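Local coordinates for protein S-adenosylmethionine:2-demethylmenaquinone methyltransferase (Geobacillus kaustophilus, PDB 2PCN) that belongs to the RraA-like family of alpha/beta proteins and assembles from three copies of a single chain, at residues 5-10 with 14-19; 44-49 with 57-62; 134-139 with 147-152. All coordinates share one frame; numbering follows the deposited sequence.

All three contacts reach the same mixed sheet, and together they illustrate how one sheet takes different layers at different places. Contacts 1 and 3 are close neighbours, about 9 Å between centres, because strands 14-16 and 148-152 lie side by side: Val151 N probably donates to Gln15 O at 2.9 Å. Contact 2 sits about 15 Å from contact 3, centre to centre, yet the two touch where Val60 CG1 meets Trp136 CE3 at 3.7 Å. Contacts 1 and 2 are about 23 Å apart between centres, on opposite sides of the chain's centre. Contacts 1 and 3 also touch the second subunit, whereas no other chain reaches the two segments of contact 2.

Contact 1. Residues 5-10 with 14-19; sequences DLCDQF and LQVCEL
Leu14 turns CG away from its own carbonyl carbon (chi1 -67°) and holds CD1 anti to CA (chi2 172°), which lays the side chain against the backbone of Leu6, Cys7 and Phe10. The motif is a helix-turn-strand unit: helix 3-10 is followed after a short connection by strand 14-16, which pairs antiparallel with strand 148-152 in the mixed sheet of this RraA-like fold. Leu14 is the wedge between the two elements. Its CD1 rests 3.4 Å from Leu6 O, an oxygen already engaged by the helical bond from Phe10 N at 2.8 Å, so the methyl packs beside a polar atom whose need is met within the helix. Nearer the backbone, Leu14 CG lies 3.3 Å from Phe10 O. Leu14 N is also close to that oxygen, but the angle is too poor for a hydrogen bond, so what passes between helix and strand at this point is packing. Phe10 contributes its CB, while its ring leads away from the strand and carries Gln9 CB over one face.

One turn back along the helix, Cys7 reaches in with its sulfur. SG lies 4.3 Å from Leu14 CD1 and touches Val16 as well, spanning two residues whose side chains leave the same side of the strand. Leu156 packs on both Phe10 and Leu14, and Val150 lies against both Cys7 and Val16. The second subunit closes in from outside, with its Pro114 on Cys7, its Val115 on Val16, and its Arg95 in a salt bridge to Asp8. At the strand end of the contact, the branch of Val16 that meets Cys7 SG is CG2, 4.3 Å away.

Contact 2. Residues 44-49 with 57-62; sequences VLVREA and TVLVVD
Neither the face nor the edge of a flat side chain takes part where Val46 and Ala49 meet Leu59 and Val61; the side-chain contact is aliphatic, methyl against methyl. Leu59 stands in the middle. With CG anti to the backbone N (chi1 -175°), its fork points at the helix: CD1 settles 3.8 Å from Ala49 CB, while CD2 lies between that same CB and Val46 CG1, 4.1 Å from each, and equally near the backbone oxygen Val46 O. The side chains of Val46 and Val61 cross at about a right angle, bringing CG2 of Val46 4.0 Å from CG1 of Val61, with Val61 CG2 only slightly farther off.

These elements are the helix and the second strand of a beta-alpha-beta unit formed by strand 30-38, helix 44-52 and strand 58-62, and the short axes run almost antiparallel, at 171°. Leu59 and Val61, two residues apart, present alternate side chains of the strand to the same helix, which answers with residues three apart, close to one turn. Val37 of the adjoining parallel strand 30-38 touches both Ala49 and Leu59, continuing the buried layer beneath the helix. The helix keeps a nearly even height over the strand, with 7.4 Å from Val46 CA to Val61 CA and 7.8 Å from Ala49 CA to Leu59 CA.

Contact 3. Residues 134-139 with 147-152; sequences VRWEPG and DGVVVA
Trp136 meets Val149 and Val151 with the benzene end of its indole, carried there by a chi1 of -46° that sets CG opposite the carbonyl carbon and a chi2 of 73° that brings the end of the ring up to strand 148-152. Here a small antiparallel hairpin, strands 129-131 and 134-136, packs on the mixed sheet of the RraA-like fold. The two strands of the contact cross at 58° and are joined through side chains, their axes 8.6 Å apart at the closest.

Both valines hold the same rotamer but offer different methyls. Val151 brings CG2, the branch beside its backbone N, obliquely to the ring, 3.6 Å from Trp136 CZ3. Val149 uses CG1, which approaches Trp136 CH2 at the ring edge, near its plane, at 4.0 Å. Within its own strand, Val134 places CG1 over one face of the indole, offset toward the rim, and the same methyl reaches across to Val151.

The hairpin also ties down the ring: Trp136 NE1 donates to Phe131 O, and the two aromatic rings stack. The end of Arg135 leads away from strand 148-152, and its NE forms a weak hydrogen bond that is part of a salt bridge to Glu137. The acceptor, OE2, lies in the guanidinium plane at its edge, 3.2 Å from Arg135 NE.

Contact 1. Residues 5-10 with 14-19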
ATOM      1  N   ASP A   5      -3.410  -8.523 -20.964  1.00 12.33           N
ATOM      2  CA  ASP A   5      -3.719  -8.957 -22.325  1.00 13.73           C
ATOM      3  C   ASP A   5      -2.699  -8.431 -23.327  1.00 15.40           C
ATOM      4  O   ASP A   5      -2.325  -9.134 -24.266  1.00 19.14           O
ATOM      5  CB  ASP A   5      -5.121  -8.500 -22.740  1.00 15.67           C
ATOM      6  CG  ASP A   5      -6.219  -9.203 -21.965  1.00 22.59           C
ATOM      7  OD1 ASP A   5      -6.016 -10.371 -21.575  1.00 28.42           O
ATOM      8  OD2 ASP A   5      -7.290  -8.598 -21.761  1.00 21.89           O
ATOM      9  N   LEU A   6      -2.252  -7.195 -23.126  1.00 15.26           N
ATOM     10  CA  LEU A   6      -1.263  -6.589 -24.015  1.00 14.18           C
ATOM     11  C   LEU A   6       0.061  -7.341 -23.948  1.00 16.76           C
ATOM     12  O   LEU A   6       0.735  -7.519 -24.965  1.00 13.71           O
ATOM     13  CB  LEU A   6      -1.054  -5.120 -23.644  1.00 12.95           C
ATOM     14  CG  LEU A   6      -2.281  -4.242 -23.895  1.00 13.49           C
ATOM     15  CD1 LEU A   6      -2.054  -2.847 -23.325  1.00 20.23           C
ATOM     16  CD2 LEU A   6      -2.556  -4.184 -25.397  1.00 16.30           C
ATOM     17  N   CYS A   7       0.441  -7.782 -22.753  1.00 12.51           N
ATOM     18  CA  CYS A   7       1.682  -8.525 -22.617  1.00 13.49           C
ATOM     19  C   CYS A   7       1.568  -9.879 -23.322  1.00 14.65           C
ATOM     20  O   CYS A   7       2.501 -10.308 -23.995  1.00 15.40           O
ATOM     21  CB  CYS A   7       2.041  -8.719 -21.139  1.00 16.37           C
ATOM     22  SG  CYS A   7       2.698  -7.220 -20.331  1.00 15.30           S
ATOM     23  N   ASP A   8       0.422 -10.539 -23.186  1.00 13.85           N
ATOM     24  CA  ASP A   8       0.229 -11.842 -23.823  1.00 15.46           C
ATOM     25  C   ASP A   8       0.326 -11.755 -25.345  1.00 17.87           C
ATOM     26  O   ASP A   8       0.895 -12.635 -25.987  1.00 17.47           O
ATOM     27  CB  ASP A   8      -1.130 -12.441 -23.445  1.00 13.22           C
ATOM     28  CG  ASP A   8      -1.205 -12.854 -21.985  1.00 19.25           C
ATOM     29  OD1 ASP A   8      -0.164 -12.825 -21.296  1.00 21.08           O
ATOM     30  OD2 ASP A   8      -2.311 -13.220 -21.528  1.00 19.77           O
ATOM     31  N   GLN A   9      -0.222 -10.686 -25.914  1.00 19.36           N
ATOM     32  CA  GLN A   9      -0.211 -10.494 -27.363  1.00 23.56           C
ATOM     33  C   GLN A   9       1.022  -9.812 -27.955  1.00 25.70           C
ATOM     34  O   GLN A   9       1.479 -10.190 -29.036  1.00 23.18           O
ATOM     35  CB  GLN A   9      -1.429  -9.676 -27.801  1.00 24.37           C
ATOM     36  CG  GLN A   9      -2.775 -10.349 -27.644  1.00 39.13           C
ATOM     37  CD  GLN A   9      -3.899  -9.494 -28.202  1.00 43.49           C
ATOM     38  OE1 GLN A   9      -3.927  -9.184 -29.396  1.00 44.97           O
ATOM     39  NE2 GLN A   9      -4.830  -9.101 -27.339  1.00 49.02           N
ATOM     40  N   PHE A  10       1.557  -8.813 -27.255  1.00 19.49           N
ATOM     41  CA  PHE A  10       2.685  -8.039 -27.779  1.00 22.11           C
ATOM     42  C   PHE A  10       3.917  -7.894 -26.888  1.00 19.50           C
ATOM     43  O   PHE A  10       4.647  -6.912 -27.019  1.00 20.61           O
ATOM     44  CB  PHE A  10       2.199  -6.628 -28.123  1.00 19.13           C
ATOM     45  CG  PHE A  10       0.925  -6.594 -28.918  1.00 25.99           C
ATOM     46  CD1 PHE A  10       0.915  -6.942 -30.265  1.00 24.69           C
ATOM     47  CD2 PHE A  10      -0.270  -6.200 -28.320  1.00 23.16           C
ATOM     48  CE1 PHE A  10      -0.265  -6.895 -31.006  1.00 27.08           C
ATOM     49  CE2 PHE A  10      -1.453  -6.150 -29.049  1.00 27.36           C
ATOM     50  CZ  PHE A  10      -1.451  -6.498 -30.398  1.00 24.13           C
ATOM     51  N   LEU A  14       6.949  -4.718 -26.247  1.00 17.70           N
ATOM     52  CA  LEU A  14       6.677  -3.928 -25.056  1.00 19.41           C
ATOM     53  C   LEU A  14       7.798  -3.814 -24.040  1.00 18.61           C
ATOM     54  O   LEU A  14       8.652  -4.691 -23.916  1.00 17.38           O
ATOM     55  CB  LEU A  14       5.450  -4.487 -24.327  1.00 16.95           C
ATOM     56  CG  LEU A  14       4.066  -4.401 -24.964  1.00 17.95           C
ATOM     57  CD1 LEU A  14       3.081  -5.203 -24.127  1.00 17.28           C
ATOM     58  CD2 LEU A  14       3.629  -2.948 -25.059  1.00 21.01           C
ATOM     59  N   GLN A  15       7.769  -2.699 -23.318  1.00 17.66           N
ATOM     60  CA  GLN A  15       8.694  -2.433 -22.235  1.00 15.41           C
ATOM     61  C   GLN A  15       7.773  -2.499 -21.025  1.00 15.22           C
ATOM     62  O   GLN A  15       6.692  -1.911 -21.039  1.00 13.66           O
ATOM     63  CB  GLN A  15       9.286  -1.030 -22.345  1.00 17.12           C
ATOM     64  CG  GLN A  15      10.397  -0.901 -23.365  1.00 16.47           C
ATOM     65  CD  GLN A  15      10.999   0.480 -23.355  1.00 14.08           C
ATOM     66  OE1 GLN A  15      10.516   1.389 -24.033  1.00 18.41           O
ATOM     67  NE2 GLN A  15      12.050   0.656 -22.566  1.00 11.97           N
ATOM     68  N   VAL A  16       8.181  -3.225 -19.992  1.00 13.18           N
ATOM     69  CA  VAL A  16       7.365  -3.356 -18.794  1.00 14.34           C
ATOM     70  C   VAL A  16       8.014  -2.602 -17.643  1.00 12.71           C
ATOM     71  O   VAL A  16       9.136  -2.906 -17.245  1.00 10.73           O
ATOM     72  CB  VAL A  16       7.191  -4.839 -18.402  1.00 15.00           C
ATOM     73  CG1 VAL A  16       6.333  -4.949 -17.152  1.00 11.53           C
ATOM     74  CG2 VAL A  16       6.552  -5.606 -19.550  1.00 21.98           C
ATOM     75  N   CYS A  17       7.304  -1.607 -17.115  1.00 11.47           N
ATOM     76  CA  CYS A  17       7.828  -0.813 -16.016  1.00 11.18           C
ATOM     77  C   CYS A  17       8.050  -1.679 -14.779  1.00 16.38           C
ATOM     78  O   CYS A  17       7.162  -2.426 -14.358  1.00 13.35           O
ATOM     79  CB  CYS A  17       6.868   0.335 -15.690  1.00 13.95           C
ATOM     80  SG  CYS A  17       7.542   1.521 -14.504  1.00 13.85           S
ATOM     81  N   GLU A  18       9.240  -1.567 -14.201  1.00 15.33           N
ATOM     82  CA  GLU A  18       9.616  -2.345 -13.025  1.00 14.76           C
ATOM     83  C   GLU A  18       9.269  -1.629 -11.728  1.00 18.55           C
ATOM     84  O   GLU A  18       9.273  -2.231 -10.653  1.00 21.80           O
ATOM     85  CB  GLU A  18      11.115  -2.635 -13.069  1.00 18.11           C
ATOM     86  CG  GLU A  18      11.540  -3.449 -14.273  1.00 20.87           C
ATOM     87  CD  GLU A  18      13.037  -3.412 -14.497  1.00 33.75           C
ATOM     88  OE1 GLU A  18      13.789  -3.603 -13.520  1.00 37.54           O
ATOM     89  OE2 GLU A  18      13.457  -3.196 -15.653  1.00 42.39           O
ATOM     90  N   LEU A  19       8.974  -0.342 -11.835  1.00 13.16           N
ATOM     91  CA  LEU A  19       8.619   0.456 -10.675  1.00 18.75           C
ATOM     92  C   LEU A  19       7.120   0.356 -10.403  1.00 17.92           C
ATOM     93  O   LEU A  19       6.303   0.692 -11.261  1.00 17.65           O
ATOM     94  CB  LEU A  19       9.005   1.918 -10.914  1.00 20.59           C
ATOM     95  CG  LEU A  19       8.633   2.946  -9.843  1.00 24.84           C
ATOM     96  CD1 LEU A  19       9.378   2.650  -8.545  1.00 24.40           C
ATOM     97  CD2 LEU A  19       8.980   4.337 -10.348  1.00 20.92           C
TER

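Contact 2. Residues 44-49 with 57-62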
ATOM      1  N   VAL A  44       6.933  23.678 -12.848  1.00 13.10           N
ATOM      2  CA  VAL A  44       6.461  24.694 -13.786  1.00 11.65           C
ATOM      3  C   VAL A  44       6.251  24.075 -15.166  1.00 11.17           C
ATOM      4  O   VAL A  44       5.264  24.362 -15.839  1.00 10.20           O
ATOM      5  CB  VAL A  44       7.464  25.852 -13.916  1.00 10.29           C
ATOM      6  CG1 VAL A  44       7.064  26.760 -15.079  1.00 12.83           C
ATOM      7  CG2 VAL A  44       7.507  26.640 -12.617  1.00 15.88           C
ATOM      8  N   LEU A  45       7.186  23.230 -15.588  1.00 11.06           N
ATOM      9  CA  LEU A  45       7.075  22.584 -16.887  1.00  7.60           C
ATOM     10  C   LEU A  45       5.997  21.510 -16.891  1.00  9.60           C
ATOM     11  O   LEU A  45       5.464  21.166 -17.945  1.00 10.24           O
ATOM     12  CB  LEU A  45       8.423  21.995 -17.302  1.00  6.46           C
ATOM     13  CG  LEU A  45       9.455  23.091 -17.589  1.00  9.87           C
ATOM     14  CD1 LEU A  45      10.801  22.462 -17.913  1.00 15.09           C
ATOM     15  CD2 LEU A  45       8.962  23.953 -18.751  1.00 15.65           C
ATOM     16  N   VAL A  46       5.677  20.975 -15.717  1.00 10.04           N
ATOM     17  CA  VAL A  46       4.620  19.972 -15.627  1.00 11.44           C
ATOM     18  C   VAL A  46       3.320  20.714 -15.927  1.00 10.85           C
ATOM     19  O   VAL A  46       2.481  20.243 -16.692  1.00 11.55           O
ATOM     20  CB  VAL A  46       4.530  19.347 -14.216  1.00 11.43           C
ATOM     21  CG1 VAL A  46       3.359  18.374 -14.151  1.00 13.36           C
ATOM     22  CG2 VAL A  46       5.831  18.629 -13.883  1.00  7.32           C
ATOM     23  N   ARG A  47       3.168  21.891 -15.327  1.00 10.96           N
ATOM     24  CA  ARG A  47       1.970  22.688 -15.553  1.00 11.50           C
ATOM     25  C   ARG A  47       1.844  23.119 -17.009  1.00  8.49           C
ATOM     26  O   ARG A  47       0.784  22.981 -17.610  1.00 11.25           O
ATOM     27  CB  ARG A  47       1.961  23.925 -14.654  1.00  8.85           C
ATOM     28  CG  ARG A  47       0.811  24.872 -14.970  1.00 18.58           C
ATOM     29  CD  ARG A  47       0.471  25.766 -13.798  1.00 23.26           C
ATOM     30  NE  ARG A  47      -0.801  26.449 -14.023  1.00 31.39           N
ATOM     31  CZ  ARG A  47      -1.600  26.886 -13.056  1.00 33.56           C
ATOM     32  NH1 ARG A  47      -1.264  26.714 -11.783  1.00 29.55           N
ATOM     33  NH2 ARG A  47      -2.742  27.489 -13.362  1.00 35.48           N
ATOM     34  N   GLU A  48       2.922  23.641 -17.580  1.00 13.41           N
ATOM     35  CA  GLU A  48       2.872  24.095 -18.965  1.00 11.54           C
ATOM     36  C   GLU A  48       2.517  22.954 -19.914  1.00 14.65           C
ATOM     37  O   GLU A  48       1.786  23.152 -20.889  1.00 13.91           O
ATOM     38  CB  GLU A  48       4.206  24.730 -19.364  1.00 13.44           C
ATOM     39  CG  GLU A  48       4.659  25.809 -18.393  1.00 21.92           C
ATOM     40  CD  GLU A  48       5.721  26.719 -18.975  1.00 30.20           C
ATOM     41  OE1 GLU A  48       6.666  26.202 -19.608  1.00 32.49           O
ATOM     42  OE2 GLU A  48       5.611  27.951 -18.792  1.00 30.03           O
ATOM     43  N   ALA A  49       3.026  21.759 -19.625  1.00 12.62           N
ATOM     44  CA  ALA A  49       2.733  20.595 -20.451  1.00 11.54           C
ATOM     45  C   ALA A  49       1.239  20.271 -20.370  1.00  9.01           C
ATOM     46  O   ALA A  49       0.575  20.079 -21.393  1.00 10.53           O
ATOM     47  CB  ALA A  49       3.561  19.392 -19.980  1.00  8.34           C
ATOM     48  N   THR A  57      -3.689  12.578 -24.242  1.00 13.68           N
ATOM     49  CA  THR A  57      -2.290  12.376 -23.877  1.00 11.24           C
ATOM     50  C   THR A  57      -2.110  11.866 -22.452  1.00  8.90           C
ATOM     51  O   THR A  57      -2.915  12.156 -21.567  1.00  8.87           O
ATOM     52  CB  THR A  57      -1.486  13.702 -23.973  1.00 12.80           C
ATOM     53  OG1 THR A  57      -1.456  14.156 -25.329  1.00 10.44           O
ATOM     54  CG2 THR A  57      -0.054  13.503 -23.476  1.00  9.23           C
ATOM     55  N   VAL A  58      -1.048  11.097 -22.247  1.00  9.79           N
ATOM     56  CA  VAL A  58      -0.687  10.607 -20.927  1.00  6.99           C
ATOM     57  C   VAL A  58       0.650  11.291 -20.665  1.00  7.10           C
ATOM     58  O   VAL A  58       1.634  11.018 -21.352  1.00 10.09           O
ATOM     59  CB  VAL A  58      -0.474   9.079 -20.889  1.00 10.15           C
ATOM     60  CG1 VAL A  58       0.167   8.686 -19.561  1.00 14.49           C
ATOM     61  CG2 VAL A  58      -1.810   8.359 -21.041  1.00  9.35           C
ATOM     62  N   LEU A  59       0.680  12.199 -19.698  1.00  9.58           N
ATOM     63  CA  LEU A  59       1.915  12.902 -19.377  1.00 10.41           C
ATOM     64  C   LEU A  59       2.759  12.048 -18.445  1.00  8.09           C
ATOM     65  O   LEU A  59       2.288  11.619 -17.392  1.00 10.21           O
ATOM     66  CB  LEU A  59       1.612  14.243 -18.702  1.00 10.84           C
ATOM     67  CG  LEU A  59       2.852  15.107 -18.441  1.00 14.11           C
ATOM     68  CD1 LEU A  59       3.382  15.641 -19.763  1.00 14.79           C
ATOM     69  CD2 LEU A  59       2.506  16.257 -17.519  1.00  8.86           C
ATOM     70  N   VAL A  60       4.001  11.787 -18.840  1.00  6.60           N
ATOM     71  CA  VAL A  60       4.915  11.005 -18.021  1.00  6.68           C
ATOM     72  C   VAL A  60       5.945  11.988 -17.487  1.00 11.44           C
ATOM     73  O   VAL A  60       6.630  12.664 -18.260  1.00  7.53           O
ATOM     74  CB  VAL A  60       5.622   9.905 -18.847  1.00  8.32           C
ATOM     75  CG1 VAL A  60       6.557   9.100 -17.956  1.00  9.23           C
ATOM     76  CG2 VAL A  60       4.579   8.991 -19.478  1.00 12.64           C
ATOM     77  N   VAL A  61       6.040  12.071 -16.164  1.00  7.76           N
ATOM     78  CA  VAL A  61       6.965  12.994 -15.518  1.00 11.65           C
ATOM     79  C   VAL A  61       8.039  12.285 -14.697  1.00  6.82           C
ATOM     80  O   VAL A  61       7.732  11.537 -13.770  1.00  8.48           O
ATOM     81  CB  VAL A  61       6.202  13.955 -14.580  1.00 10.22           C
ATOM     82  CG1 VAL A  61       7.179  14.875 -13.864  1.00  6.76           C
ATOM     83  CG2 VAL A  61       5.187  14.760 -15.378  1.00 10.19           C
ATOM     84  N   ASP A  62       9.303  12.508 -15.045  1.00  6.18           N
ATOM     85  CA  ASP A  62      10.381  11.902 -14.283  1.00  9.59           C
ATOM     86  C   ASP A  62      10.856  12.924 -13.260  1.00  8.40           C
ATOM     87  O   ASP A  62      11.568  13.872 -13.598  1.00 15.15           O
ATOM     88  CB  ASP A  62      11.549  11.495 -15.182  1.00 13.48           C
ATOM     89  CG  ASP A  62      12.663  10.817 -14.402  1.00 19.47           C
ATOM     90  OD1 ASP A  62      12.495  10.631 -13.177  1.00 14.21           O
ATOM     91  OD2 ASP A  62      13.702  10.470 -15.002  1.00 18.77           O
TER

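Contact 3. Residues 134-139 with 147-152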
ATOM      1  N   VAL A 134      12.660   1.495 -17.842  1.00 14.66           N
ATOM      2  CA  VAL A 134      11.997   1.772 -19.112  1.00 10.73           C
ATOM      3  C   VAL A 134      12.488   3.063 -19.762  1.00 13.25           C
ATOM      4  O   VAL A 134      12.833   4.026 -19.078  1.00 10.84           O
ATOM      5  CB  VAL A 134      10.453   1.869 -18.917  1.00 11.81           C
ATOM      6  CG1 VAL A 134       9.775   2.394 -20.185  1.00 12.15           C
ATOM      7  CG2 VAL A 134       9.896   0.502 -18.560  1.00 11.62           C
ATOM      8  N   ARG A 135      12.525   3.066 -21.091  1.00 12.38           N
ATOM      9  CA  ARG A 135      12.928   4.244 -21.852  1.00 11.43           C
ATOM     10  C   ARG A 135      11.615   4.828 -22.361  1.00 10.64           C
ATOM     11  O   ARG A 135      10.936   4.214 -23.185  1.00 13.54           O
ATOM     12  CB  ARG A 135      13.820   3.835 -23.030  1.00 18.12           C
ATOM     13  CG  ARG A 135      14.347   4.988 -23.871  1.00 20.69           C
ATOM     14  CD  ARG A 135      14.946   4.461 -25.175  1.00 30.79           C
ATOM     15  NE  ARG A 135      15.538   5.513 -25.998  1.00 38.08           N
ATOM     16  CZ  ARG A 135      16.658   6.159 -25.692  1.00 43.71           C
ATOM     17  NH1 ARG A 135      17.313   5.863 -24.577  1.00 46.72           N
ATOM     18  NH2 ARG A 135      17.127   7.100 -26.501  1.00 44.92           N
ATOM     19  N   TRP A 136      11.253   6.004 -21.853  1.00 10.64           N
ATOM     20  CA  TRP A 136      10.008   6.667 -22.230  1.00  9.72           C
ATOM     21  C   TRP A 136      10.253   7.722 -23.308  1.00 10.48           C
ATOM     22  O   TRP A 136      10.822   8.776 -23.032  1.00 14.84           O
ATOM     23  CB  TRP A 136       9.381   7.333 -20.999  1.00 10.34           C
ATOM     24  CG  TRP A 136       9.354   6.454 -19.778  1.00 12.90           C
ATOM     25  CD1 TRP A 136      10.415   6.109 -18.993  1.00 10.48           C
ATOM     26  CD2 TRP A 136       8.208   5.808 -19.210  1.00  9.81           C
ATOM     27  NE1 TRP A 136      10.003   5.290 -17.968  1.00  8.65           N
ATOM     28  CE2 TRP A 136       8.651   5.090 -18.077  1.00  6.17           C
ATOM     29  CE3 TRP A 136       6.848   5.770 -19.546  1.00 11.83           C
ATOM     30  CZ2 TRP A 136       7.782   4.338 -17.276  1.00 10.18           C
ATOM     31  CZ3 TRP A 136       5.982   5.022 -18.749  1.00 13.73           C
ATOM     32  CH2 TRP A 136       6.455   4.317 -17.628  1.00 14.58           C
ATOM     33  N   GLU A 137       9.802   7.439 -24.527  1.00 14.27           N
ATOM     34  CA  GLU A 137       9.992   8.347 -25.654  1.00 19.35           C
ATOM     35  C   GLU A 137       8.734   9.102 -26.068  1.00 17.15           C
ATOM     36  O   GLU A 137       7.636   8.554 -26.055  1.00 15.91           O
ATOM     37  CB  GLU A 137      10.510   7.568 -26.868  1.00 20.34           C
ATOM     38  CG  GLU A 137      11.902   6.984 -26.708  1.00 30.22           C
ATOM     39  CD  GLU A 137      12.341   6.202 -27.935  1.00 36.51           C
ATOM     40  OE1 GLU A 137      12.161   6.713 -29.060  1.00 41.46           O
ATOM     41  OE2 GLU A 137      12.871   5.082 -27.773  1.00 35.90           O
ATOM     42  N   PRO A 138       8.882  10.381 -26.446  1.00 17.53           N
ATOM     43  CA  PRO A 138       7.720  11.164 -26.868  1.00 16.37           C
ATOM     44  C   PRO A 138       7.083  10.475 -28.073  1.00 16.56           C
ATOM     45  O   PRO A 138       7.788   9.991 -28.956  1.00 17.71           O
ATOM     46  CB  PRO A 138       8.334  12.512 -27.241  1.00 17.76           C
ATOM     47  CG  PRO A 138       9.496  12.617 -26.304  1.00 17.73           C
ATOM     48  CD  PRO A 138      10.087  11.226 -26.370  1.00 20.66           C
ATOM     49  N   GLY A 139       5.757  10.413 -28.104  1.00 17.20           N
ATOM     50  CA  GLY A 139       5.092   9.772 -29.225  1.00 21.83           C
ATOM     51  C   GLY A 139       4.828   8.296 -28.997  1.00 23.53           C
ATOM     52  O   GLY A 139       4.019   7.693 -29.704  1.00 24.33           O
ATOM     53  N   ASP A 147      -2.710  -3.761 -12.726  1.00 10.04           N
ATOM     54  CA  ASP A 147      -1.614  -4.731 -12.716  1.00  7.75           C
ATOM     55  C   ASP A 147      -0.235  -4.157 -13.025  1.00  9.70           C
ATOM     56  O   ASP A 147       0.780  -4.726 -12.625  1.00 10.26           O
ATOM     57  CB  ASP A 147      -1.909  -5.877 -13.684  1.00  8.22           C
ATOM     58  CG  ASP A 147      -3.115  -6.688 -13.264  1.00 13.43           C
ATOM     59  OD1 ASP A 147      -3.281  -6.906 -12.047  1.00 10.37           O
ATOM     60  OD2 ASP A 147      -3.886  -7.117 -14.146  1.00 11.00           O
ATOM     61  N   GLY A 148      -0.189  -3.036 -13.735  1.00 12.31           N
ATOM     62  CA  GLY A 148       1.100  -2.455 -14.057  1.00  8.64           C
ATOM     63  C   GLY A 148       1.049  -1.424 -15.163  1.00 11.21           C
ATOM     64  O   GLY A 148      -0.015  -0.900 -15.497  1.00  9.59           O
ATOM     65  N   VAL A 149       2.216  -1.137 -15.732  1.00  6.88           N
ATOM     66  CA  VAL A 149       2.342  -0.159 -16.803  1.00  5.58           C
ATOM     67  C   VAL A 149       3.275  -0.695 -17.884  1.00  5.53           C
ATOM     68  O   VAL A 149       4.383  -1.139 -17.591  1.00  9.76           O
ATOM     69  CB  VAL A 149       2.923   1.166 -16.263  1.00 11.84           C
ATOM     70  CG1 VAL A 149       3.078   2.170 -17.401  1.00  7.41           C
ATOM     71  CG2 VAL A 149       2.022   1.723 -15.164  1.00  8.66           C
ATOM     72  N   VAL A 150       2.819  -0.653 -19.131  1.00  8.56           N
ATOM     73  CA  VAL A 150       3.615  -1.127 -20.252  1.00 10.40           C
ATOM     74  C   VAL A 150       3.674  -0.060 -21.337  1.00 12.95           C
ATOM     75  O   VAL A 150       2.719   0.694 -21.534  1.00 12.03           O
ATOM     76  CB  VAL A 150       3.042  -2.436 -20.838  1.00  9.98           C
ATOM     77  CG1 VAL A 150       3.006  -3.505 -19.752  1.00  9.81           C
ATOM     78  CG2 VAL A 150       1.651  -2.203 -21.410  1.00 13.31           C
ATOM     79  N   VAL A 151       4.802  -0.005 -22.036  1.00 13.85           N
ATOM     80  CA  VAL A 151       5.015   0.990 -23.080  1.00 11.30           C
ATOM     81  C   VAL A 151       5.342   0.369 -24.435  1.00 14.05           C
ATOM     82  O   VAL A 151       6.194  -0.512 -24.534  1.00 13.97           O
ATOM     83  CB  VAL A 151       6.172   1.933 -22.692  1.00 11.30           C
ATOM     84  CG1 VAL A 151       6.406   2.955 -23.789  1.00 10.99           C
ATOM     85  CG2 VAL A 151       5.858   2.619 -21.370  1.00 12.11           C
ATOM     86  N   ALA A 152       4.661   0.841 -25.475  1.00 14.44           N
ATOM     87  CA  ALA A 152       4.890   0.364 -26.838  1.00 17.39           C
ATOM     88  C   ALA A 152       5.347   1.565 -27.667  1.00 23.47           C
ATOM     89  O   ALA A 152       5.055   2.708 -27.319  1.00 16.45           O
ATOM     90  CB  ALA A 152       3.605  -0.220 -27.416  1.00 20.64           C
TER